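Local coordinates for protein mevalonate 3-kinase (Thermoplasma acidophilum, PDB 4RKS) that phosphorylates the 3-hydroxyl of (R)-mevalonate with ATP, giving mevalonate 3-phosphate in an alternative isoprenoid pathway of extreme acidophiles, at residues R91-V96 with A132-A137; E106-K111 with L139-D144; Q274-Y279 with F312-T317; S278-I283 with V299-E304. All blocks are in the same frame, centred on the assembly; numbering follows the deposited sequence.

Interaction 1 (R91-V96 with A132-A137)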
loop_
_atom_site.group_PDB
_atom_site.type_symbol
_atom_site.label_atom_id
_atom_site.label_comp_id
_atom_site.label_asym_id
_atom_site.label_seq_id
_atom_site.Cartn_x
_atom_site.Cartn_y
_atom_site.Cartn_z
ATOM N N ARG A 91 -0.816 -3.384 -21.205
ATOM C CA ARG A 91 -1.811 -4.403 -20.856
ATOM C C ARG A 91 -1.665 -4.792 -19.389
ATOM O O ARG A 91 -1.863 -5.946 -19.018
ATOM C CB ARG A 91 -1.691 -5.638 -21.763
ATOM C CG ARG A 91 -1.736 -5.314 -23.256
ATOM C CD ARG A 91 -1.709 -6.571 -24.110
ATOM N NE ARG A 91 -2.914 -7.367 -23.913
ATOM C CZ ARG A 91 -4.077 -7.117 -24.507
ATOM N NH1 ARG A 91 -4.191 -6.092 -25.340
ATOM N NH2 ARG A 91 -5.129 -7.891 -24.269
ATOM N N SER A 92 -1.313 -3.809 -18.564
ATOM C CA SER A 92 -1.167 -3.997 -17.125
ATOM C C SER A 92 -2.473 -4.508 -16.485
ATOM O O SER A 92 -2.505 -5.584 -15.887
ATOM C CB SER A 92 -0.720 -2.678 -16.481
ATOM O OG SER A 92 -0.883 -2.708 -15.075
ATOM N N VAL A 93 -3.552 -3.745 -16.628
ATOM C CA VAL A 93 -4.850 -4.164 -16.105
ATOM C C VAL A 93 -5.482 -5.225 -17.009
ATOM O O VAL A 93 -6.079 -6.188 -16.526
ATOM C CB VAL A 93 -5.811 -2.960 -15.950
ATOM C CG1 VAL A 93 -7.243 -3.431 -15.663
ATOM C CG2 VAL A 93 -5.314 -2.028 -14.844
ATOM N N ARG A 94 -5.328 -5.063 -18.321
ATOM C CA ARG A 94 -5.932 -5.989 -19.265
ATOM C C ARG A 94 -5.372 -7.415 -19.142
ATOM O O ARG A 94 -6.086 -8.371 -19.410
ATOM C CB ARG A 94 -5.778 -5.463 -20.694
ATOM C CG ARG A 94 -6.727 -4.293 -20.993
ATOM C CD ARG A 94 -6.830 -3.967 -22.474
ATOM N NE ARG A 94 -5.551 -3.559 -23.039
ATOM C CZ ARG A 94 -5.380 -3.187 -24.303
ATOM N NH1 ARG A 94 -6.414 -3.165 -25.138
ATOM N NH2 ARG A 94 -4.174 -2.837 -24.732
ATOM N N ARG A 95 -4.117 -7.551 -18.717
ATOM C CA ARG A 95 -3.536 -8.868 -18.417
ATOM C C ARG A 95 -4.339 -9.633 -17.376
ATOM O O ARG A 95 -4.629 -10.821 -17.555
ATOM C CB ARG A 95 -2.099 -8.741 -17.913
ATOM C CG ARG A 95 -1.055 -9.127 -18.931
ATOM C CD ARG A 95 0.340 -9.038 -18.341
ATOM N NE ARG A 95 1.349 -8.891 -19.384
ATOM C CZ ARG A 95 1.692 -7.727 -19.924
ATOM N NH1 ARG A 95 2.621 -7.677 -20.868
ATOM N NH2 ARG A 95 1.105 -6.610 -19.516
ATOM N N VAL A 96 -4.671 -8.947 -16.283
ATOM C CA VAL A 96 -5.458 -9.532 -15.192
ATOM C C VAL A 96 -6.846 -9.901 -15.672
ATOM O O VAL A 96 -7.358 -10.991 -15.387
ATOM C CB VAL A 96 -5.588 -8.565 -13.998
ATOM C CG1 VAL A 96 -6.513 -9.147 -12.946
ATOM C CG2 VAL A 96 -4.227 -8.244 -13.414
ATOM N N ALA A 132 -5.869 -4.290 -5.494
ATOM C CA ALA A 132 -6.623 -5.130 -4.571
ATOM C C ALA A 132 -8.133 -5.101 -4.870
ATOM O O ALA A 132 -8.815 -6.125 -4.743
ATOM C CB ALA A 132 -6.346 -4.699 -3.140
ATOM N N SER A 133 -8.651 -3.945 -5.295
ATOM C CA SER A 133 -10.093 -3.826 -5.542
ATOM C C SER A 133 -10.478 -4.674 -6.742
ATOM O O SER A 133 -11.578 -5.245 -6.790
ATOM C CB SER A 133 -10.522 -2.368 -5.767
ATOM O OG SER A 133 -9.952 -1.853 -6.951
ATOM N N ILE A 134 -9.579 -4.751 -7.718
ATOM C CA ILE A 134 -9.774 -5.676 -8.823
ATOM C C ILE A 134 -9.870 -7.100 -8.304
ATOM O O ILE A 134 -10.779 -7.839 -8.678
ATOM C CB ILE A 134 -8.646 -5.589 -9.845
ATOM C CG1 ILE A 134 -8.607 -4.188 -10.452
ATOM C CG2 ILE A 134 -8.857 -6.617 -10.949
ATOM C CD1 ILE A 134 -7.477 -3.990 -11.386
ATOM N N GLY A 135 -8.936 -7.486 -7.440
ATOM C CA GLY A 135 -8.992 -8.814 -6.834
ATOM C C GLY A 135 -10.293 -9.109 -6.098
ATOM O O GLY A 135 -10.869 -10.192 -6.231
ATOM N N ALA A 136 -10.768 -8.138 -5.325
ATOM C CA ALA A 136 -12.001 -8.304 -4.560
ATOM C C ALA A 136 -13.184 -8.451 -5.486
ATOM O O ALA A 136 -14.109 -9.156 -5.174
ATOM C CB ALA A 136 -12.232 -7.114 -3.609
ATOM N N ALA A 137 -13.170 -7.757 -6.615
ATOM C CA ALA A 137 -14.273 -7.887 -7.579
ATOM C C ALA A 137 -14.321 -9.302 -8.199
ATOM O O ALA A 137 -15.385 -9.893 -8.343
ATOM C CB ALA A 137 -14.147 -6.829 -8.670
#
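Val93 and Val96, one helical turn apart, both meet Ile134 across the gap between helices 92-99 and 128-141. Contact between 91-96 and 132-137 is purely apolar and buried. Ile134 divides its two branches between the valines. Its CG2 methyl, anti to the backbone N, comes to Val96 CG1 at 4.0 Å, the two side chains meeting at an oblique angle. The longer branch runs extended (chi2 176°) and carries Ile134 CD1 to 4.3 Å from Val93 CG1. At the closest approach of the backbones, Val96 CA and Ile134 CA stand 8.6 Å apart, and the side chains of the two valines and the isoleucine span that separation.

No hydrogen bond joins the two segments; their polar groups bond elsewhere. Asp88 accepts from the backbone N of Val93 and Arg94 through its two carboxylate oxygens, at the start of helix 92-99, while Ser133 OG bonds back to Gly130 O and across to Thr69 OG1.

Tyr115 of strand 113-120, an ATP-binding residue, touches both Val93 and Ile134. Helix 128-141, which directly follows the ATP-binding residues Ser124 to Ser127, also packs against strand 24-34 through Ala132, Ser133 and Ala137 and against helix 161-166 through Ala132.

Interaction 2 (E106-K111 with L139-D144)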
loop_
_atom_site.group_PDB
_atom_site.type_symbol
_atom_site.label_atom_id
_atom_site.label_comp_id
_atom_site.label_asym_id
_atom_site.label_seq_id
_atom_site.Cartn_x
_atom_site.Cartn_y
_atom_site.Cartn_z
ATOM N N GLU A 106 -18.721 -16.737 -17.177
ATOM C CA GLU A 106 -19.729 -17.376 -16.337
ATOM C C GLU A 106 -20.658 -16.350 -15.701
ATOM O O GLU A 106 -21.874 -16.529 -15.667
ATOM C CB GLU A 106 -19.059 -18.217 -15.249
ATOM C CG GLU A 106 -19.996 -18.665 -14.136
ATOM C CD GLU A 106 -20.838 -19.872 -14.515
ATOM O OE1 GLU A 106 -20.673 -20.393 -15.642
ATOM O OE2 GLU A 106 -21.663 -20.303 -13.679
ATOM N N ALA A 107 -20.080 -15.267 -15.201
ATOM C CA ALA A 107 -20.840 -14.280 -14.461
ATOM C C ALA A 107 -21.619 -13.328 -15.370
ATOM O O ALA A 107 -22.747 -12.952 -15.059
ATOM C CB ALA A 107 -19.906 -13.493 -13.551
ATOM N N PHE A 108 -21.020 -12.934 -16.490
ATOM C CA PHE A 108 -21.607 -11.887 -17.330
ATOM C C PHE A 108 -22.070 -12.376 -18.700
ATOM O O PHE A 108 -22.811 -11.678 -19.388
ATOM C CB PHE A 108 -20.603 -10.750 -17.537
ATOM C CG PHE A 108 -20.226 -10.018 -16.280
ATOM C CD1 PHE A 108 -21.076 -9.982 -15.190
ATOM C CD2 PHE A 108 -19.010 -9.347 -16.196
ATOM C CE1 PHE A 108 -20.716 -9.293 -14.035
ATOM C CE2 PHE A 108 -18.653 -8.659 -15.060
ATOM C CZ PHE A 108 -19.504 -8.634 -13.971
ATOM N N GLY A 109 -21.624 -13.556 -19.119
ATOM C CA GLY A 109 -22.028 -14.057 -20.427
ATOM C C GLY A 109 -21.064 -13.647 -21.520
ATOM O O GLY A 109 -21.281 -13.937 -22.702
ATOM N N THR A 110 -19.981 -12.986 -21.121
ATOM C CA THR A 110 -18.946 -12.562 -22.063
ATOM C C THR A 110 -17.581 -12.462 -21.382
ATOM O O THR A 110 -17.491 -12.184 -20.185
ATOM C CB THR A 110 -19.308 -11.208 -22.718
ATOM O OG1 THR A 110 -18.228 -10.766 -23.540
ATOM C CG2 THR A 110 -19.588 -10.152 -21.669
ATOM N N LYS A 111 -16.528 -12.724 -22.146
ATOM C CA LYS A 111 -15.160 -12.505 -21.689
ATOM C C LYS A 111 -14.747 -11.041 -21.790
ATOM O O LYS A 111 -13.719 -10.657 -21.244
ATOM C CB LYS A 111 -14.164 -13.335 -22.502
ATOM C CG LYS A 111 -14.338 -14.833 -22.414
ATOM C CD LYS A 111 -13.357 -15.535 -23.353
ATOM C CE LYS A 111 -13.476 -17.049 -23.260
ATOM N NZ LYS A 111 -12.496 -17.744 -24.155
ATOM N N LEU A 139 -12.927 -12.110 -6.900
ATOM C CA LEU A 139 -13.319 -12.993 -5.809
ATOM C C LEU A 139 -14.800 -12.879 -5.515
ATOM O O LEU A 139 -15.419 -13.841 -5.104
ATOM C CB LEU A 139 -12.503 -12.674 -4.546
ATOM C CG LEU A 139 -11.041 -13.113 -4.663
ATOM C CD1 LEU A 139 -10.148 -12.340 -3.704
ATOM C CD2 LEU A 139 -10.916 -14.612 -4.425
ATOM N N GLY A 140 -15.358 -11.687 -5.706
ATOM C CA GLY A 140 -16.779 -11.467 -5.508
ATOM C C GLY A 140 -17.600 -12.316 -6.462
ATOM O O GLY A 140 -18.660 -12.835 -6.109
ATOM N N LEU A 141 -17.092 -12.480 -7.677
ATOM C CA LEU A 141 -17.773 -13.282 -8.689
ATOM C C LEU A 141 -17.523 -14.782 -8.502
ATOM O O LEU A 141 -18.408 -15.588 -8.757
ATOM C CB LEU A 141 -17.325 -12.844 -10.089
ATOM C CG LEU A 141 -17.737 -11.433 -10.498
ATOM C CD1 LEU A 141 -17.075 -10.992 -11.808
ATOM C CD2 LEU A 141 -19.256 -11.355 -10.603
ATOM N N LYS A 142 -16.328 -15.153 -8.038
ATOM C CA LYS A 142 -15.995 -16.560 -7.847
ATOM C C LYS A 142 -15.318 -16.753 -6.491
ATOM O O LYS A 142 -14.090 -16.769 -6.388
ATOM C CB LYS A 142 -15.102 -17.070 -8.972
ATOM C CG LYS A 142 -14.971 -18.589 -8.971
ATOM C CD LYS A 142 -13.990 -19.044 -10.027
ATOM C CE LYS A 142 -14.278 -20.474 -10.451
ATOM N NZ LYS A 142 -14.198 -21.426 -9.308
ATOM N N PRO A 143 -16.132 -16.869 -5.432
ATOM C CA PRO A 143 -15.594 -16.764 -4.064
ATOM C C PRO A 143 -14.691 -17.925 -3.627
ATOM O O PRO A 143 -13.989 -17.773 -2.626
ATOM C CB PRO A 143 -16.856 -16.685 -3.184
ATOM C CG PRO A 143 -18.021 -17.024 -4.087
ATOM C CD PRO A 143 -17.593 -16.688 -5.484
ATOM N N ASP A 144 -14.662 -19.040 -4.356
ATOM C CA ASP A 144 -13.806 -20.128 -3.916
ATOM C C ASP A 144 -12.420 -20.049 -4.557
ATOM O O ASP A 144 -11.612 -20.942 -4.361
ATOM C CB ASP A 144 -14.457 -21.508 -4.166
ATOM C CG ASP A 144 -14.880 -21.730 -5.610
ATOM O OD1 ASP A 144 -14.430 -20.994 -6.514
ATOM O OD2 ASP A 144 -15.665 -22.678 -5.842
#
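Lys142 NZ donates to Asp144 OD1 at 2.8 Å in a salt bridge that spans the turn just after helix 128-141. The ammonium group comes in on the syn side of the carboxylate, 16° out of its plane, and the two opposite charges probably steady each other at this turn. The bridge lies beside a helix-helix contact in the N-terminal domain of this GHMP kinase, where the C-terminal ends of helices 101-108 and 128-141 come together.

The contact itself is apolar and centres on Leu141, in the last turn of its helix. Ala107 CA and Leu141 CA are 6.6 Å apart, a close approach consistent with an alanine facing the leucine. Leu141 CD2 lies against Ala107 CB at 3.7 Å, with CD1 of the same fork a little farther from that methyl. With CG beside the backbone N and anti to the carbonyl carbon (chi1 -66°), the fork can also reach the phenylalanine next to the alanine.

Beyond the two segments, Leu141 also touches Val103 and Phe104, one turn earlier on helix 101-108. Phe108 rests on Ala73 of strand 66-73 and on Tyr22, whose backbone is hydrogen-bonded to that of Ala107. Straight after Phe108 the chain leaves the helix at Gly109, where phi is positive (91°). The Phe108 and Leu141 side chains lie nearly perpendicular, and the far end of the ring makes the touch, Phe108 CZ standing 4.0 Å from Leu141 CD1.

Interaction 3 (Q274-Y279 with F312-T317)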
loop_
_atom_site.group_PDB
_atom_site.type_symbol
_atom_site.label_atom_id
_atom_site.label_comp_id
_atom_site.label_asym_id
_atom_site.label_seq_id
_atom_site.Cartn_x
_atom_site.Cartn_y
_atom_site.Cartn_z
ATOM N N GLN A 274 12.707 16.915 6.947
ATOM C CA GLN A 274 13.718 16.637 7.958
ATOM C C GLN A 274 13.529 17.547 9.180
ATOM O O GLN A 274 13.771 17.130 10.311
ATOM C CB GLN A 274 15.126 16.786 7.368
ATOM C CG GLN A 274 16.266 16.457 8.341
ATOM C CD GLN A 274 16.048 15.154 9.125
ATOM O OE1 GLN A 274 15.862 14.081 8.543
ATOM N NE2 GLN A 274 16.072 15.251 10.456
ATOM N N LYS A 275 13.082 18.780 8.960
ATOM C CA LYS A 275 12.812 19.678 10.086
ATOM C C LYS A 275 11.680 19.141 10.963
ATOM O O LYS A 275 11.755 19.218 12.193
ATOM C CB LYS A 275 12.469 21.091 9.599
ATOM C CG LYS A 275 13.655 21.899 9.085
ATOM C CD LYS A 275 13.198 23.274 8.594
ATOM C CE LYS A 275 14.351 24.073 8.001
ATOM N NZ LYS A 275 13.862 25.270 7.261
ATOM N N LEU A 276 10.629 18.610 10.339
ATOM C CA LEU A 276 9.517 18.043 11.101
ATOM C C LEU A 276 9.998 16.854 11.928
ATOM O O LEU A 276 9.687 16.740 13.112
ATOM C CB LEU A 276 8.371 17.617 10.184
ATOM C CG LEU A 276 7.210 16.865 10.861
ATOM C CD1 LEU A 276 6.455 17.744 11.868
ATOM C CD2 LEU A 276 6.242 16.292 9.836
ATOM N N ILE A 277 10.765 15.979 11.291
ATOM C CA ILE A 277 11.336 14.810 11.953
ATOM C C ILE A 277 12.166 15.190 13.181
ATOM O O ILE A 277 12.097 14.521 14.214
ATOM C CB ILE A 277 12.209 14.000 10.975
ATOM C CG1 ILE A 277 11.348 13.437 9.840
ATOM C CG2 ILE A 277 12.927 12.877 11.697
ATOM C CD1 ILE A 277 12.104 12.543 8.865
ATOM N N SER A 278 12.937 16.270 13.073
ATOM C CA SER A 278 13.727 16.743 14.206
ATOM C C SER A 278 12.831 17.175 15.372
ATOM O O SER A 278 13.144 16.914 16.532
ATOM C CB SER A 278 14.638 17.903 13.788
ATOM O OG SER A 278 15.530 17.506 12.758
ATOM N N TYR A 279 11.727 17.842 15.064
ATOM C CA TYR A 279 10.779 18.246 16.098
ATOM C C TYR A 279 10.151 17.012 16.742
ATOM O O TYR A 279 9.948 16.980 17.960
ATOM C CB TYR A 279 9.697 19.159 15.518
ATOM C CG TYR A 279 8.516 19.416 16.443
ATOM C CD1 TYR A 279 8.631 20.264 17.546
ATOM C CD2 TYR A 279 7.278 18.827 16.199
ATOM C CE1 TYR A 279 7.541 20.504 18.387
ATOM C CE2 TYR A 279 6.189 19.059 17.028
ATOM C CZ TYR A 279 6.323 19.897 18.121
ATOM O OH TYR A 279 5.234 20.117 18.940
ATOM N N PHE A 312 -2.005 16.444 15.826
ATOM C CA PHE A 312 -2.660 16.994 14.650
ATOM C C PHE A 312 -2.752 18.521 14.728
ATOM O O PHE A 312 -2.772 19.208 13.708
ATOM C CB PHE A 312 -4.051 16.367 14.501
ATOM C CG PHE A 312 -4.810 16.821 13.279
ATOM C CD1 PHE A 312 -4.657 16.162 12.064
ATOM C CD2 PHE A 312 -5.686 17.895 13.349
ATOM C CE1 PHE A 312 -5.359 16.573 10.937
ATOM C CE2 PHE A 312 -6.394 18.316 12.226
ATOM C CZ PHE A 312 -6.233 17.655 11.016
ATOM N N SER A 313 -2.790 19.058 15.939
ATOM C CA SER A 313 -3.032 20.487 16.080
ATOM C C SER A 313 -1.750 21.324 16.191
ATOM O O SER A 313 -1.835 22.525 16.439
ATOM C CB SER A 313 -3.940 20.744 17.289
ATOM O OG SER A 313 -3.199 20.689 18.494
ATOM N N ILE A 314 -0.574 20.717 15.995
ATOM C CA ILE A 314 0.671 21.486 16.082
ATOM C C ILE A 314 0.685 22.579 15.017
ATOM O O ILE A 314 0.053 22.445 13.964
ATOM C CB ILE A 314 1.955 20.619 15.925
ATOM C CG1 ILE A 314 2.047 19.989 14.532
ATOM C CG2 ILE A 314 2.056 19.566 17.029
ATOM C CD1 ILE A 314 3.400 19.356 14.244
ATOM N N GLU A 315 1.415 23.655 15.304
ATOM C CA GLU A 315 1.372 24.871 14.497
ATOM C C GLU A 315 2.403 24.892 13.367
ATOM O O GLU A 315 2.107 25.345 12.261
ATOM C CB GLU A 315 1.566 26.097 15.396
ATOM N N ASN A 316 3.611 24.412 13.633
ATOM C CA ASN A 316 4.652 24.472 12.619
ATOM C C ASN A 316 4.779 23.180 11.825
ATOM O O ASN A 316 5.622 22.333 12.116
ATOM C CB ASN A 316 5.998 24.810 13.242
ATOM C CG ASN A 316 6.970 25.382 12.229
ATOM O OD1 ASN A 316 6.751 25.288 11.019
ATOM N ND2 ASN A 316 8.050 25.984 12.717
ATOM N N THR A 317 3.949 23.052 10.799
ATOM C CA THR A 317 3.964 21.871 9.952
ATOM C C THR A 317 4.945 22.042 8.795
ATOM O O THR A 317 5.016 21.193 7.906
ATOM C CB THR A 317 2.561 21.573 9.406
ATOM O OG1 THR A 317 2.125 22.656 8.572
ATOM C CG2 THR A 317 1.579 21.399 10.551
#
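Helix 271-283 of the C-terminal domain is met at its flank by the loop that joins helix 308-312 to strand 321-327, and Ile314 supplies the loop's side-chain contacts. Both of its methyls, CG2 and CD1, are used. Ile314 CG2 faces the phenol end of Tyr279, 3.7 Å from OH, while Ile314 CD1 sits 4.0 Å from Tyr279 CE2. The two side chains run alongside each other in opposite directions, the isoleucine meeting the ring obliquely. Ile314 CD1 also reaches Leu276 CD1 at 4.2 Å, so that it lies against two residues one helical turn apart. CG1 of Ile314 stands between the backbone N and the carbonyl carbon (chi1 64°), the crowded position, which directs CD1 toward the helix. With an alanine here, both Tyr279 and Leu276 would probably lose their methyl partners from the loop, and the phenol ring would be likely to turn more freely.

On the helix, Gln274 O is gripped by two donors of one residue. Ser278 N makes the ordinary helical bond, and Ser278 OG adds a second at 3.0 Å, tilted 31° from the carbonyl plane; the two arrive from opposite faces of that plane.

Phe198 of strand 193-199 is touched by Leu276, Ile314 and Thr317, while Phe312 forms a cation-pi pair with Lys322 of strand 321-327. A helix laid against an antiparallel sheet, with a connecting loop packed on its side, is consistent with the alpha/beta C-terminal domain of GHMP kinases.

Interaction 4 (S278-I283 with V299-E304)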
loop_
_atom_site.group_PDB
_atom_site.type_symbol
_atom_site.label_atom_id
_atom_site.label_comp_id
_atom_site.label_asym_id
_atom_site.label_seq_id
_atom_site.Cartn_x
_atom_site.Cartn_y
_atom_site.Cartn_z
ATOM N N SER A 278 12.937 16.270 13.073
ATOM C CA SER A 278 13.727 16.743 14.206
ATOM C C SER A 278 12.831 17.175 15.372
ATOM O O SER A 278 13.144 16.914 16.532
ATOM C CB SER A 278 14.638 17.903 13.788
ATOM O OG SER A 278 15.530 17.506 12.758
ATOM N N TYR A 279 11.727 17.842 15.064
ATOM C CA TYR A 279 10.779 18.246 16.098
ATOM C C TYR A 279 10.151 17.012 16.742
ATOM O O TYR A 279 9.948 16.980 17.960
ATOM C CB TYR A 279 9.697 19.159 15.518
ATOM C CG TYR A 279 8.516 19.416 16.443
ATOM C CD1 TYR A 279 8.631 20.264 17.546
ATOM C CD2 TYR A 279 7.278 18.827 16.199
ATOM C CE1 TYR A 279 7.541 20.504 18.387
ATOM C CE2 TYR A 279 6.189 19.059 17.028
ATOM C CZ TYR A 279 6.323 19.897 18.121
ATOM O OH TYR A 279 5.234 20.117 18.940
ATOM N N LEU A 280 9.854 16.002 15.917
ATOM C CA LEU A 280 9.277 14.746 16.400
ATOM C C LEU A 280 10.179 14.114 17.459
ATOM O O LEU A 280 9.700 13.585 18.460
ATOM C CB LEU A 280 9.041 13.762 15.228
ATOM C CG LEU A 280 7.942 14.168 14.235
ATOM C CD1 LEU A 280 7.763 13.134 13.109
ATOM C CD2 LEU A 280 6.638 14.403 14.958
ATOM N N LYS A 281 11.486 14.184 17.232
ATOM C CA LYS A 281 12.472 13.708 18.195
ATOM C C LYS A 281 12.369 14.447 19.538
ATOM O O LYS A 281 12.631 13.880 20.596
ATOM C CB LYS A 281 13.877 13.867 17.614
ATOM C CG LYS A 281 14.966 13.092 18.320
ATOM C CD LYS A 281 16.274 13.197 17.536
ATOM C CE LYS A 281 17.276 12.124 17.936
ATOM N NZ LYS A 281 17.839 12.349 19.295
ATOM N N LEU A 282 11.983 15.717 19.480
ATOM C CA LEU A 282 11.854 16.541 20.677
ATOM C C LEU A 282 10.643 16.138 21.515
ATOM O O LEU A 282 10.768 15.869 22.706
ATOM C CB LEU A 282 11.755 18.017 20.295
ATOM C CG LEU A 282 11.449 19.003 21.429
ATOM C CD1 LEU A 282 12.572 19.019 22.458
ATOM C CD2 LEU A 282 11.190 20.404 20.880
ATOM N N ILE A 283 9.471 16.083 20.892
ATOM C CA ILE A 283 8.258 15.761 21.636
ATOM C C ILE A 283 8.165 14.290 22.012
ATOM O O ILE A 283 7.321 13.921 22.833
ATOM C CB ILE A 283 6.997 16.158 20.859
ATOM C CG1 ILE A 283 7.023 15.592 19.442
ATOM C CG2 ILE A 283 6.892 17.660 20.790
ATOM C CD1 ILE A 283 5.824 16.024 18.602
ATOM N N VAL A 299 5.224 12.381 5.648
ATOM C CA VAL A 299 5.726 11.851 6.906
ATOM C C VAL A 299 4.552 11.344 7.722
ATOM O O VAL A 299 3.663 12.121 8.109
ATOM C CB VAL A 299 6.507 12.903 7.713
ATOM C CG1 VAL A 299 6.923 12.329 9.067
ATOM C CG2 VAL A 299 7.709 13.380 6.930
ATOM N N TYR A 300 4.557 10.041 7.977
ATOM C CA TYR A 300 3.467 9.360 8.676
ATOM C C TYR A 300 3.824 9.154 10.137
ATOM O O TYR A 300 4.795 8.474 10.439
ATOM C CB TYR A 300 3.173 8.004 8.031
ATOM C CG TYR A 300 2.765 8.062 6.586
ATOM C CD1 TYR A 300 1.469 8.430 6.227
ATOM C CD2 TYR A 300 3.658 7.708 5.575
ATOM C CE1 TYR A 300 1.081 8.455 4.904
ATOM C CE2 TYR A 300 3.277 7.737 4.252
ATOM C CZ TYR A 300 1.989 8.110 3.926
ATOM O OH TYR A 300 1.605 8.144 2.617
ATOM N N VAL A 301 3.056 9.747 11.044
ATOM C CA VAL A 301 3.407 9.680 12.459
ATOM C C VAL A 301 2.393 8.884 13.274
ATOM O O VAL A 301 1.240 9.307 13.461
ATOM C CB VAL A 301 3.555 11.094 13.059
ATOM C CG1 VAL A 301 4.103 11.011 14.460
ATOM C CG2 VAL A 301 4.479 11.917 12.195
ATOM N N ALA A 302 2.837 7.718 13.739
ATOM C CA ALA A 302 2.063 6.904 14.658
ATOM C C ALA A 302 2.019 7.556 16.027
ATOM O O ALA A 302 3.027 8.078 16.499
ATOM C CB ALA A 302 2.650 5.507 14.764
ATOM N N VAL A 303 0.862 7.491 16.676
ATOM C CA VAL A 303 0.682 8.110 17.975
ATOM C C VAL A 303 -0.447 7.407 18.733
ATOM O O VAL A 303 -1.371 6.849 18.123
ATOM C CB VAL A 303 0.381 9.635 17.825
ATOM C CG1 VAL A 303 -0.944 9.855 17.112
ATOM C CG2 VAL A 303 0.394 10.369 19.172
ATOM N N GLU A 304 -0.381 7.430 20.061
ATOM C CA GLU A 304 -1.485 6.915 20.865
ATOM C C GLU A 304 -2.705 7.813 20.697
ATOM O O GLU A 304 -2.584 9.040 20.567
ATOM C CB GLU A 304 -1.092 6.801 22.329
ATOM C CG GLU A 304 -0.080 5.715 22.597
ATOM C CD GLU A 304 0.631 5.910 23.930
ATOM O OE1 GLU A 304 1.223 6.990 24.131
ATOM O OE2 GLU A 304 0.603 4.985 24.768
#
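Helix 271-283 passes over strand 298-304 with the backbones well separated, Leu280 CA and Val301 CA, the nearest pair, being 8.7 Å apart. Leucine and valine side chains fill that distance.

Leu280 points from the helix toward the strand, and one of its methyls does the touching. With CG beside the backbone N and the outer torsion extended (chi2 180°), Leu280 CD1 is carried out to meet Val301 CG2 at 3.6 Å, so that the two side chains meet end-on, tip to tip. The same CD1 touches Val299 CG1 more loosely, at 4.2 Å. Val299 and Val301, two residues apart on the strand, both turn to the helix, whereas Tyr300 between them points to the other face. All three contacting residues are buried, with no hydrogen bond between the segments.

Helix and strand are also tied through the neighbouring strand 289-292: Leu280 lies on Tyr291, its carbonyl O accepts from Asn289 ND2, and Val299 and Val301 touch Tyr291 and Asn289 respectively. Strand 298-304 is bracketed by strands 289-292 and 193-199 through antiparallel pairing, while Leu311 of helix 308-312 also touches Val301.

In the fold
The four contacts form two pairs on opposite sides of the chain's centre. Interactions 1 and 2, with centres about 13 Å apart, share helix 128-141 and pack it against the consecutive helices 92-99 and 101-108; their segments alternate along the chain, all within the N-terminal domain. Interactions 3 and 4 come later. Both start from helix 271-283, where they share Ser278 and Tyr279; interaction 4 closes first, on strand 298-304, and interaction 3 in the loop at 312-317. Their centres are about 8 Å apart, and they touch where Leu276 CD2 lies 4.0 Å from Val299 CB. Between interactions 1 and 4 the centres are about 36 Å apart. Each pair thus lies in its own part of the protein, with ATP-binding residues next to interaction 1.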